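Local structure of increased sodium tolerance protein 1 (Saccharomyces cerevisiae, 3GGY) at residues L16-I20 with C77-L81; S37-V41 with R56-L60; E68-L73 with K154-C159. The protein acts late in multivesicular-body cargo sorting, regulating recruitment of Vps4 to the ESCRT-III complex and diminishing Vps4 ATPase activity. All coordinates share one frame. Residue numbers count along the deposited sequence, not the author numbering.

How the contacts relate
Contacts 1 and 2 pin the same long antiparallel hairpin, helices 8-46 and 50-82, near its two ends: their centres lie 31 Å apart on opposite sides of the chain's centre, with about 21 Å between nearest atoms. Contact 2 sits beside the turn and falls within the stretch of chain that contact 1 spans. Contact 3 lies between them along helix 50-82. Its centre is 16 Å from that of contact 1 and 20 Å from that of contact 2, and only 4 Å from the centre of the chain; there the short helix 153-159 packs on the hairpin. Helix 50-82 is thus common to all three, and helix 105-115 touches side chains of both contact 1 and contact 3.

Contact 1 (L16-I20 with C77-L81); sequences LKMCI and CELLL
Near the open end of the ESCRT-III-like helical hairpin, helix 8-46 and helix 50-82 pack antiparallel within the N-terminal domain. Both segments are regular alpha helix, with Ile20 N to Leu16 O and Leu81 N to Cys77 O each at 2.9 Å. The axes approach to 9.4 Å with a signed crossing angle of -157°, and the nearest CA atoms are those of Leu16 and Cys77, 5.9 Å apart; 405 Å² is buried.

Apolar packing carries the contact. Leu16 (m, t) points toward the partner helix and lays CD1 3.8 Å from Leu80 CB, while its CB is 4.2 Å from Leu81 CD1. Leu81, in the t, p rotamer, reaches back across the interface to place CD2 3.8 Å from Ile20 CD1. The small side chain of Cys77 is consistent with the close backbone approach at Leu16; Cys77 SG lies 3.8 Å from Cys19 CB. Helix 105-115 covers Cys77 and Leu80 through Leu112, and Leu128 of helix 125-135 covers Leu16.

Two charged residues flank the apolar packing. Lys17 starts away from helix 50-82, yet brings its ammonium NZ to 4.0 Å from Leu81 CD2. Glu78 offers its aliphatic CG to Ile20 CD1 at 3.7 Å, its carboxylate being salt-bridged to Arg24. Tightest of the apolar side-chain pairs is Ile20 CG1 against Cys77 CB, at 3.4 Å.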
loop_
_atom_site.group_PDB
_atom_site.type_symbol
_atom_site.label_atom_id
_atom_site.label_comp_id
_atom_site.label_asym_id
_atom_site.label_seq_id
_atom_site.Cartn_x
_atom_site.Cartn_y
_atom_site.Cartn_z
ATOM N N LEU A 16 -4.958 6.054 -14.684
ATOM C CA LEU A 16 -3.940 6.505 -13.745
ATOM C C LEU A 16 -4.404 7.715 -12.939
ATOM O O LEU A 16 -4.152 7.797 -11.739
ATOM C CB LEU A 16 -2.644 6.829 -14.488
ATOM C CG LEU A 16 -1.887 5.616 -15.041
ATOM C CD1 LEU A 16 -0.755 6.072 -15.943
ATOM C CD2 LEU A 16 -1.338 4.787 -13.885
ATOM N N LYS A 17 -5.092 8.646 -13.591
ATOM C CA LYS A 17 -5.570 9.827 -12.882
ATOM C C LYS A 17 -6.576 9.457 -11.798
ATOM O O LYS A 17 -6.544 10.012 -10.698
ATOM C CB LYS A 17 -6.196 10.827 -13.862
ATOM C CG LYS A 17 -5.171 11.587 -14.686
ATOM C CD LYS A 17 -5.839 12.618 -15.589
ATOM C CE LYS A 17 -4.809 13.400 -16.386
ATOM N NZ LYS A 17 -3.898 14.184 -15.504
ATOM N N MET A 18 -7.463 8.517 -12.107
ATOM C CA MET A 18 -8.469 8.077 -11.149
ATOM C C MET A 18 -7.789 7.309 -10.022
ATOM O O MET A 18 -8.149 7.454 -8.853
ATOM C CB MET A 18 -9.510 7.187 -11.833
ATOM C CG MET A 18 -10.627 6.694 -10.922
ATOM S SD MET A 18 -11.880 7.935 -10.515
ATOM C CE MET A 18 -11.324 8.510 -8.938
ATOM N N CYS A 19 -6.803 6.484 -10.367
ATOM C CA CYS A 19 -6.096 5.728 -9.337
ATOM C C CYS A 19 -5.420 6.676 -8.355
ATOM O O CYS A 19 -5.442 6.449 -7.149
ATOM C CB CYS A 19 -5.050 4.804 -9.957
ATOM S SG CYS A 19 -5.760 3.337 -10.728
ATOM N N ILE A 20 -4.822 7.744 -8.873
ATOM C CA ILE A 20 -4.151 8.715 -8.018
ATOM C C ILE A 20 -5.140 9.394 -7.070
ATOM O O ILE A 20 -4.865 9.547 -5.880
ATOM C CB ILE A 20 -3.419 9.777 -8.864
ATOM C CG1 ILE A 20 -2.238 9.122 -9.591
ATOM C CG2 ILE A 20 -2.926 10.913 -7.977
ATOM C CD1 ILE A 20 -1.527 10.034 -10.563
ATOM N N CYS A 77 1.983 5.588 -9.496
ATOM C CA CYS A 77 0.971 6.047 -10.440
ATOM C C CYS A 77 1.379 7.367 -11.072
ATOM O O CYS A 77 1.195 7.573 -12.269
ATOM C CB CYS A 77 -0.375 6.238 -9.746
ATOM S SG CYS A 77 -1.256 4.698 -9.445
ATOM N N GLU A 78 1.918 8.267 -10.258
ATOM C CA GLU A 78 2.341 9.567 -10.765
ATOM C C GLU A 78 3.488 9.402 -11.753
ATOM O O GLU A 78 3.554 10.107 -12.764
ATOM C CB GLU A 78 2.740 10.474 -9.599
ATOM C CG GLU A 78 1.595 10.674 -8.615
ATOM C CD GLU A 78 1.951 11.577 -7.454
ATOM O OE1 GLU A 78 3.039 11.396 -6.872
ATOM O OE2 GLU A 78 1.135 12.461 -7.115
ATOM N N LEU A 79 4.375 8.454 -11.468
ATOM C CA LEU A 79 5.513 8.181 -12.340
ATOM C C LEU A 79 5.017 7.741 -13.712
ATOM O O LEU A 79 5.418 8.298 -14.739
ATOM C CB LEU A 79 6.394 7.090 -11.723
ATOM C CG LEU A 79 7.625 6.632 -12.512
ATOM C CD1 LEU A 79 8.576 5.908 -11.579
ATOM C CD2 LEU A 79 7.218 5.730 -13.668
ATOM N N LEU A 80 4.140 6.742 -13.726
ATOM C CA LEU A 80 3.585 6.228 -14.970
ATOM C C LEU A 80 2.782 7.292 -15.712
ATOM O O LEU A 80 2.782 7.335 -16.943
ATOM C CB LEU A 80 2.686 5.022 -14.688
ATOM C CG LEU A 80 3.387 3.782 -14.134
ATOM C CD1 LEU A 80 2.356 2.696 -13.842
ATOM C CD2 LEU A 80 4.413 3.288 -15.145
ATOM N N LEU A 81 2.093 8.145 -14.962
ATOM C CA LEU A 81 1.281 9.190 -15.572
ATOM C C LEU A 81 2.137 10.158 -16.371
ATOM O O LEU A 81 1.741 10.607 -17.448
ATOM C CB LEU A 81 0.511 9.966 -14.503
ATOM C CG LEU A 81 -0.382 11.095 -15.034
ATOM C CD1 LEU A 81 -1.420 10.521 -15.990
ATOM C CD2 LEU A 81 -1.064 11.806 -13.870
#

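Contact 2 (S37-V41 with R56-L60); sequences SRRQV and RVETL
Segments 37-41 and 56-60 are both alpha-helical and run antiparallel, their axes 10.1 Å apart at closest approach with a signed crossing angle of -162°. CA atoms pair Val41 with Arg56 at 6.5 Å and Ser37 with Leu60 at 6.9 Å. Arg56 opens the second segment with a bent side chain (chi1 t, chi2 p, chi3 112°) that carries its guanidinium across to helix 8-46, edge-on to Gln40 OE1. Its NH1 donates to Gln40 OE1 at 2.6 Å, and NH2 adds a weak hydrogen bond to the same OE1 at 3.2 Å; beneath them, Arg56 CG packs on Val41 CG2 at 3.6 Å. One residue on, Val57 sets CG2 3.8 Å from Val41 CG1, both valines being t. This is the turn-proximal part of the long hairpin of the ESCRT-III-like fold, and Tyr172 and Leu173 of helix 166-179 cover Val57. One turn after Arg56, Leu60 (t, p) points toward helix 8-46 and brings CD1 to 4.3 Å from Ser37 CB. Leu60 CD2 meets Arg38 CG at 3.4 Å and also lies over one face of the Arg38 guanidinium, which forms a salt bridge with Asp64.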
loop_
_atom_site.group_PDB
_atom_site.type_symbol
_atom_site.label_atom_id
_atom_site.label_comp_id
_atom_site.label_asym_id
_atom_site.label_seq_id
_atom_site.Cartn_x
_atom_site.Cartn_y
_atom_site.Cartn_z
ATOM N N SER A 37 -7.989 5.243 16.076
ATOM C CA SER A 37 -7.625 3.971 16.685
ATOM C C SER A 37 -6.639 4.173 17.827
ATOM O O SER A 37 -6.723 3.497 18.851
ATOM C CB SER A 37 -7.016 3.036 15.638
ATOM O OG SER A 37 -7.966 2.734 14.631
ATOM N N ARG A 38 -5.710 5.107 17.649
ATOM C CA ARG A 38 -4.722 5.394 18.679
ATOM C C ARG A 38 -5.418 5.948 19.926
ATOM O O ARG A 38 -5.075 5.580 21.046
ATOM C CB ARG A 38 -3.679 6.380 18.145
ATOM C CG ARG A 38 -2.701 5.727 17.162
ATOM C CD ARG A 38 -1.757 6.727 16.507
ATOM N NE ARG A 38 -0.774 6.043 15.665
ATOM C CZ ARG A 38 0.388 5.566 16.101
ATOM N NH1 ARG A 38 0.734 5.706 17.374
ATOM N NH2 ARG A 38 1.192 4.919 15.270
ATOM N N ARG A 39 -6.405 6.816 19.723
ATOM C CA ARG A 39 -7.157 7.384 20.842
ATOM C C ARG A 39 -7.885 6.270 21.578
ATOM O O ARG A 39 -7.970 6.269 22.804
ATOM C CB ARG A 39 -8.217 8.371 20.357
ATOM C CG ARG A 39 -7.721 9.531 19.530
ATOM C CD ARG A 39 -8.909 10.381 19.102
ATOM N NE ARG A 39 -9.600 10.955 20.255
ATOM C CZ ARG A 39 -10.847 11.417 20.231
ATOM N NH1 ARG A 39 -11.556 11.371 19.108
ATOM N NH2 ARG A 39 -11.383 11.934 21.329
ATOM N N GLN A 40 -8.428 5.330 20.815
ATOM C CA GLN A 40 -9.172 4.221 21.391
ATOM C C GLN A 40 -8.280 3.257 22.166
ATOM O O GLN A 40 -8.717 2.654 23.147
ATOM C CB GLN A 40 -9.951 3.508 20.283
ATOM C CG GLN A 40 -10.891 4.466 19.553
ATOM C CD GLN A 40 -11.629 3.837 18.386
ATOM O OE1 GLN A 40 -11.029 3.173 17.540
ATOM N NE2 GLN A 40 -12.940 4.060 18.326
ATOM N N VAL A 41 -7.030 3.111 21.733
ATOM C CA VAL A 41 -6.093 2.249 22.445
ATOM C C VAL A 41 -5.823 2.914 23.794
ATOM O O VAL A 41 -5.762 2.252 24.824
ATOM C CB VAL A 41 -4.753 2.099 21.682
ATOM C CG1 VAL A 41 -3.699 1.454 22.580
ATOM C CG2 VAL A 41 -4.957 1.240 20.442
ATOM N N ARG A 56 -5.669 -4.320 19.532
ATOM C CA ARG A 56 -5.931 -3.106 18.769
ATOM C C ARG A 56 -4.648 -2.534 18.186
ATOM O O ARG A 56 -4.642 -2.002 17.072
ATOM C CB ARG A 56 -6.610 -2.062 19.653
ATOM C CG ARG A 56 -7.353 -1.004 18.869
ATOM C CD ARG A 56 -8.558 -1.621 18.168
ATOM N NE ARG A 56 -9.815 -1.138 18.726
ATOM C CZ ARG A 56 -10.326 0.062 18.480
ATOM N NH1 ARG A 56 -9.686 0.902 17.679
ATOM N NH2 ARG A 56 -11.475 0.421 19.035
ATOM N N VAL A 57 -3.560 -2.635 18.944
ATOM C CA VAL A 57 -2.278 -2.135 18.469
ATOM C C VAL A 57 -1.781 -2.991 17.305
ATOM O O VAL A 57 -1.243 -2.473 16.326
ATOM C CB VAL A 57 -1.240 -2.122 19.610
ATOM C CG1 VAL A 57 0.157 -1.889 19.062
ATOM C CG2 VAL A 57 -1.607 -1.021 20.594
ATOM N N GLU A 58 -1.966 -4.302 17.399
ATOM C CA GLU A 58 -1.535 -5.175 16.313
ATOM C C GLU A 58 -2.223 -4.761 15.014
ATOM O O GLU A 58 -1.599 -4.726 13.955
ATOM C CB GLU A 58 -1.857 -6.630 16.652
ATOM C CG GLU A 58 -1.160 -7.100 17.923
ATOM C CD GLU A 58 -1.435 -8.550 18.252
ATOM O OE1 GLU A 58 -2.623 -8.921 18.369
ATOM O OE2 GLU A 58 -0.457 -9.319 18.400
ATOM N N THR A 59 -3.507 -4.433 15.103
ATOM C CA THR A 59 -4.277 -4.016 13.939
ATOM C C THR A 59 -3.771 -2.664 13.443
ATOM O O THR A 59 -3.619 -2.446 12.241
ATOM C CB THR A 59 -5.773 -3.903 14.293
ATOM O OG1 THR A 59 -6.254 -5.179 14.735
ATOM C CG2 THR A 59 -6.582 -3.457 13.085
ATOM N N LEU A 60 -3.505 -1.760 14.379
ATOM C CA LEU A 60 -3.007 -0.428 14.039
ATOM C C LEU A 60 -1.673 -0.510 13.295
ATOM O O LEU A 60 -1.426 0.238 12.347
ATOM C CB LEU A 60 -2.841 0.397 15.322
ATOM C CG LEU A 60 -2.193 1.780 15.219
ATOM C CD1 LEU A 60 -2.953 2.651 14.227
ATOM C CD2 LEU A 60 -2.179 2.425 16.599
#

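Contact 3 (E68-L73 with K154-C159); sequences ELLEIL and KIIKKC
Ile155 inserts as a knob: its CB starts sideways, but the m, m rotamer swings CD1 into a hollow of helix 50-82 lined by Leu69 CD1 at 3.8 Å, Ile72 CG2 at 3.9 Å and Leu73 CD2 at 4.2 Å, and completed by Tyr76. The short helix 153-159 thereby docks on the middle of the ESCRT-III-like hairpin. Both segments are alpha-helical and broadly antiparallel, with axes 10.0 Å apart at closest approach, a signed crossing angle of -143° and 370 Å² buried. Leu69 and Lys158 have the nearest CA atoms, 5.9 Å apart, and their CB atoms are 4.0 Å apart; Lys158 has the largest covered area.

From helix 50-82 the bumps are Leu69 and Ile72. Leu69 (t, p) spreads its methyls between Ile155 and Cys159, with CD2 3.9 Å from Cys159 SG. Ile72 (m, t) points toward the short helix and fits between two lysines: its CD1 meets Lys158 CE at 3.6 Å and its CG2 Lys154 NZ at 3.8 Å. On the inner side, Tyr114 and Phe118 touch Cys159, and Leu112 and Ala115 touch Leu73.

The aliphatic part of Lys158 joins the apolar packing, while its NZ reaches the edge and forms a salt-bridge hydrogen bond to Glu68 OE1 at 3.1 Å. Apolar packing thus provides most of the contact, and this ion pair is the one salt bridge between the two segments.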
loop_
_atom_site.group_PDB
_atom_site.type_symbol
_atom_site.label_atom_id
_atom_site.label_comp_id
_atom_site.label_asym_id
_atom_site.label_seq_id
_atom_site.Cartn_x
_atom_site.Cartn_y
_atom_site.Cartn_z
ATOM N N GLU A 68 1.393 3.188 4.294
ATOM C CA GLU A 68 2.682 3.386 3.640
ATOM C C GLU A 68 2.623 2.780 2.235
ATOM O O GLU A 68 3.172 3.337 1.285
ATOM C CB GLU A 68 3.795 2.713 4.439
ATOM C CG GLU A 68 3.940 3.254 5.849
ATOM C CD GLU A 68 5.101 2.628 6.599
ATOM O OE1 GLU A 68 5.210 1.382 6.596
ATOM O OE2 GLU A 68 5.898 3.383 7.196
ATOM N N LEU A 69 1.965 1.631 2.107
ATOM C CA LEU A 69 1.839 0.989 0.798
ATOM C C LEU A 69 1.111 1.933 -0.145
ATOM O O LEU A 69 1.548 2.156 -1.273
ATOM C CB LEU A 69 1.056 -0.331 0.906
ATOM C CG LEU A 69 0.634 -1.031 -0.397
ATOM C CD1 LEU A 69 1.862 -1.469 -1.187
ATOM C CD2 LEU A 69 -0.250 -2.247 -0.064
ATOM N N LEU A 70 -0.002 2.493 0.318
ATOM C CA LEU A 70 -0.783 3.418 -0.501
ATOM C C LEU A 70 0.042 4.623 -0.946
ATOM O O LEU A 70 -0.108 5.092 -2.071
ATOM C CB LEU A 70 -2.021 3.899 0.264
ATOM C CG LEU A 70 -3.020 2.819 0.683
ATOM C CD1 LEU A 70 -4.221 3.475 1.373
ATOM C CD2 LEU A 70 -3.482 2.039 -0.537
ATOM N N GLU A 71 0.909 5.123 -0.070
ATOM C CA GLU A 71 1.743 6.273 -0.414
ATOM C C GLU A 71 2.699 5.913 -1.546
ATOM O O GLU A 71 2.899 6.694 -2.479
ATOM C CB GLU A 71 2.537 6.735 0.809
ATOM C CG GLU A 71 1.650 7.099 1.994
ATOM C CD GLU A 71 2.436 7.471 3.238
ATOM O OE1 GLU A 71 3.495 6.854 3.481
ATOM O OE2 GLU A 71 1.983 8.370 3.980
ATOM N N ILE A 72 3.281 4.723 -1.468
ATOM C CA ILE A 72 4.208 4.276 -2.495
ATOM C C ILE A 72 3.470 4.050 -3.821
ATOM O O ILE A 72 3.949 4.438 -4.891
ATOM C CB ILE A 72 4.910 2.969 -2.063
ATOM C CG1 ILE A 72 5.690 3.208 -0.769
ATOM C CG2 ILE A 72 5.827 2.479 -3.180
ATOM C CD1 ILE A 72 6.154 1.938 -0.077
ATOM N N LEU A 73 2.296 3.433 -3.758
ATOM C CA LEU A 73 1.544 3.177 -4.979
ATOM C C LEU A 73 1.143 4.484 -5.660
ATOM O O LEU A 73 1.105 4.566 -6.892
ATOM C CB LEU A 73 0.304 2.326 -4.676
ATOM C CG LEU A 73 0.587 0.920 -4.132
ATOM C CD1 LEU A 73 -0.748 0.211 -3.890
ATOM C CD2 LEU A 73 1.455 0.126 -5.119
ATOM N N LYS A 154 9.991 -4.426 -1.008
ATOM C CA LYS A 154 9.256 -3.507 -0.135
ATOM C C LYS A 154 7.747 -3.637 -0.343
ATOM O O LYS A 154 6.975 -3.633 0.617
ATOM C CB LYS A 154 9.695 -2.056 -0.380
ATOM C CG LYS A 154 9.356 -1.496 -1.754
ATOM C CD LYS A 154 9.677 -0.005 -1.824
ATOM C CE LYS A 154 9.281 0.605 -3.166
ATOM N NZ LYS A 154 9.619 2.064 -3.217
ATOM N N ILE A 155 7.333 -3.760 -1.600
ATOM C CA ILE A 155 5.916 -3.904 -1.925
ATOM C C ILE A 155 5.387 -5.262 -1.443
ATOM O O ILE A 155 4.299 -5.357 -0.884
ATOM C CB ILE A 155 5.684 -3.773 -3.451
ATOM C CG1 ILE A 155 5.971 -2.336 -3.904
ATOM C CG2 ILE A 155 4.260 -4.184 -3.805
ATOM C CD1 ILE A 155 5.009 -1.292 -3.342
ATOM N N ILE A 156 6.162 -6.316 -1.654
ATOM C CA ILE A 156 5.720 -7.633 -1.217
ATOM C C ILE A 156 5.536 -7.659 0.307
ATOM O O ILE A 156 4.588 -8.249 0.819
ATOM C CB ILE A 156 6.735 -8.711 -1.634
ATOM C CG1 ILE A 156 6.771 -8.811 -3.161
ATOM C CG2 ILE A 156 6.360 -10.051 -1.012
ATOM C CD1 ILE A 156 7.856 -9.708 -3.700
ATOM N N LYS A 157 6.432 -6.985 1.017
ATOM C CA LYS A 157 6.391 -6.938 2.474
ATOM C C LYS A 157 5.251 -6.099 3.035
ATOM O O LYS A 157 4.688 -6.427 4.075
ATOM C CB LYS A 157 7.722 -6.406 3.014
ATOM C CG LYS A 157 8.924 -7.268 2.649
ATOM C CD LYS A 157 8.798 -8.676 3.215
ATOM C CE LYS A 157 8.739 -8.668 4.738
ATOM N NZ LYS A 157 8.586 -10.040 5.295
ATOM N N LYS A 158 4.912 -5.015 2.354
ATOM C CA LYS A 158 3.833 -4.172 2.833
ATOM C C LYS A 158 2.477 -4.771 2.488
ATOM O O LYS A 158 1.480 -4.455 3.129
ATOM C CB LYS A 158 3.972 -2.761 2.263
ATOM C CG LYS A 158 5.270 -2.086 2.690
ATOM C CD LYS A 158 5.234 -0.586 2.471
ATOM C CE LYS A 158 6.523 0.057 2.956
ATOM N NZ LYS A 158 6.785 -0.225 4.397
ATOM N N CYS A 159 2.434 -5.639 1.480
ATOM C CA CYS A 159 1.177 -6.282 1.116
ATOM C C CYS A 159 0.936 -7.433 2.080
ATOM O O CYS A 159 -0.200 -7.734 2.437
ATOM C CB CYS A 159 1.228 -6.826 -0.313
ATOM S SG CYS A 159 1.040 -5.566 -1.580
#